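PDB 4NHF: TrwG protein from Bartonella grahamii, which is a VirB8-family component of a type IV secretion system, probably contributing to the assembly of the envelope-spanning secretion machinery. Local coordinates for residues R56-D60 with Y61-Q65. Numbering follows the deposited sequence.
With CA (calcium ion), chain G.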
loop_
_atom_site.group_PDB
_atom_site.type_symbol
_atom_site.label_atom_id
_atom_site.label_comp_id
_atom_site.label_asym_id
_atom_site.label_seq_id
_atom_site.Cartn_x
_atom_site.Cartn_y
_atom_site.Cartn_z
ATOM N N ARG A 56 -6.141 -6.539 4.418
ATOM C CA ARG A 56 -6.799 -7.316 5.437
ATOM C C ARG A 56 -6.321 -8.791 5.496
ATOM O O ARG A 56 -6.292 -9.363 6.567
ATOM C CB ARG A 56 -8.307 -7.215 5.270
ATOM C CG ARG A 56 -9.091 -8.107 6.205
ATOM C CD ARG A 56 -10.564 -7.738 6.195
ATOM N NE ARG A 56 -11.308 -8.633 7.088
ATOM C CZ ARG A 56 -12.481 -8.406 7.671
ATOM N NH1 ARG A 56 -13.137 -7.261 7.550
ATOM N NH2 ARG A 56 -12.992 -9.358 8.447
ATOM N N GLU A 57 -6.009 -9.392 4.354
ATOM C CA GLU A 57 -5.775 -10.824 4.302
ATOM C C GLU A 57 -4.307 -11.159 4.403
ATOM O O GLU A 57 -3.967 -12.282 4.668
ATOM C CB GLU A 57 -6.399 -11.425 3.020
ATOM C CG GLU A 57 -7.930 -11.301 2.950
ATOM C CD GLU A 57 -8.684 -12.093 4.001
ATOM O OE1 GLU A 57 -8.145 -13.024 4.604
ATOM O OE2 GLU A 57 -9.852 -11.768 4.233
ATOM N N ASN A 58 -3.434 -10.164 4.223
ATOM C CA ASN A 58 -1.964 -10.337 4.353
ATOM C C ASN A 58 -1.584 -10.570 5.821
ATOM O O ASN A 58 -2.229 -10.017 6.696
ATOM C CB ASN A 58 -1.268 -9.052 3.870
ATOM C CG ASN A 58 0.256 -9.207 3.732
ATOM O OD1 ASN A 58 0.747 -10.140 3.089
ATOM N ND2 ASN A 58 0.981 -8.315 4.328
ATOM N N TYR A 59 -0.541 -11.369 6.110
ATOM C CA TYR A 59 0.062 -11.333 7.444
ATOM C C TYR A 59 1.558 -11.261 7.251
ATOM O O TYR A 59 2.104 -12.128 6.568
ATOM C CB TYR A 59 -0.258 -12.574 8.319
ATOM C CG TYR A 59 0.393 -12.411 9.639
ATOM C CD1 TYR A 59 -0.152 -11.573 10.599
ATOM C CD2 TYR A 59 1.615 -12.975 9.889
ATOM C CE1 TYR A 59 0.501 -11.340 11.776
ATOM C CE2 TYR A 59 2.262 -12.769 11.067
ATOM C CZ TYR A 59 1.698 -11.969 12.032
ATOM O OH TYR A 59 2.377 -11.808 13.238
ATOM N N ASP A 60 2.190 -10.209 7.791
ATOM C CA ASP A 60 3.641 -10.033 7.739
ATOM C C ASP A 60 3.959 -9.310 9.023
ATOM O O ASP A 60 3.494 -8.196 9.221
ATOM C CB ASP A 60 4.048 -9.198 6.509
ATOM C CG ASP A 60 5.592 -9.100 6.309
ATOM O OD1 ASP A 60 6.361 -9.255 7.305
ATOM O OD2 ASP A 60 6.021 -8.781 5.141
ATOM N N TYR A 61 4.707 -9.948 9.920
ATOM C CA TYR A 61 5.058 -9.341 11.200
ATOM C C TYR A 61 5.596 -7.896 10.990
ATOM O O TYR A 61 5.329 -6.982 11.778
ATOM C CB TYR A 61 6.115 -10.223 11.912
ATOM C CG TYR A 61 6.473 -9.738 13.293
ATOM C CD1 TYR A 61 5.560 -9.855 14.341
ATOM C CD2 TYR A 61 7.684 -9.118 13.538
ATOM C CE1 TYR A 61 5.863 -9.383 15.608
ATOM C CE2 TYR A 61 7.995 -8.628 14.794
ATOM C CZ TYR A 61 7.068 -8.759 15.825
ATOM O OH TYR A 61 7.357 -8.284 17.092
ATOM N N ASP A 62 6.366 -7.687 9.927
ATOM C CA ASP A 62 7.072 -6.437 9.762
ATOM C C ASP A 62 6.060 -5.336 9.284
ATOM O O ASP A 62 6.313 -4.191 9.464
ATOM C CB ASP A 62 8.150 -6.585 8.706
ATOM C CG ASP A 62 9.379 -7.311 9.189
ATOM O OD1 ASP A 62 9.432 -7.701 10.384
ATOM O OD2 ASP A 62 10.332 -7.425 8.341
ATOM N N THR A 63 4.915 -5.697 8.739
ATOM C CA THR A 63 3.973 -4.683 8.297
ATOM C C THR A 63 2.607 -4.758 9.001
ATOM O O THR A 63 1.658 -4.180 8.537
ATOM C CB THR A 63 3.785 -4.724 6.766
ATOM O OG1 THR A 63 3.145 -5.932 6.360
ATOM C CG2 THR A 63 5.067 -4.584 6.044
ATOM N N ILE A 64 2.515 -5.456 10.131
ATOM C CA ILE A 64 1.244 -5.555 10.842
ATOM C C ILE A 64 0.637 -4.200 11.110
ATOM O O ILE A 64 -0.558 -4.026 10.873
ATOM C CB ILE A 64 1.348 -6.206 12.221
ATOM C CG1 ILE A 64 1.789 -7.629 12.112
ATOM C CG2 ILE A 64 -0.012 -6.176 12.916
ATOM C CD1 ILE A 64 2.140 -8.153 13.466
ATOM N N GLN A 65 1.437 -3.243 11.599
ATOM C CA GLN A 65 0.910 -1.918 11.955
ATOM C C GLN A 65 0.223 -1.310 10.786
ATOM O O GLN A 65 -0.916 -0.876 10.908
ATOM C CB GLN A 65 1.991 -0.924 12.442
HETATM CA CA CA G . 10.513 -8.162 6.074
HETATM O O HOH W 1 3.958 -7.411 3.840
HETATM O O HOH W 2 8.205 -7.274 5.343
HETATM O O HOH W 3 8.721 -9.598 6.619
HETATM O O HOH W 4 12.832 -7.976 6.436
#
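Asp60 and Asp62 face a calcium ion from the loop that joins helix 42-57 to helix 64-73 in the soluble, NTF2-like VirB8 domain. From Asp60 outward, CB packs 3.4 Å from Thr63 OG1. With CG anti to the backbone N and beside the carbonyl carbon (chi1 -174°), the carboxylate brings OD1 to the Asp62 amide. Asp60 OD1 accepts the backbone N-H of Asp62, N to OD1 3.1 Å, a fairly straight bond (157°) that arrives tilted well above the carboxylate plane. OD1 also takes a hydrogen bond from a calcium-bound water. OD2 receives one from a second such water and another from a water that also accepts from Asn58 ND2 and donates to Thr63 OG1, both of which hydrogen-bond Asn67 OD1; Arg102 adds a salt bridge. The Asp60 carboxylate is therefore second shell here, while Asp62 OD2 binds the metal directly. Asp60 and Asp62 of the second subunit bind the same ion, so the site bridges the two chains, and the calcium probably offsets the repulsion among the carboxylates.

Asp60 O accepts Thr63 N at 2.9 Å, closing the turn before helix 64-73. Tyr59 packs on Ile64, its CE1 3.9 Å from Ile64 CG1. Tyr59 OH, hydrogen-bonded to Ser98 O, lies 3.7 Å from Ile64 CD1 and sits in the plane of the Tyr61 ring, 3.9 Å from Tyr61 CD1.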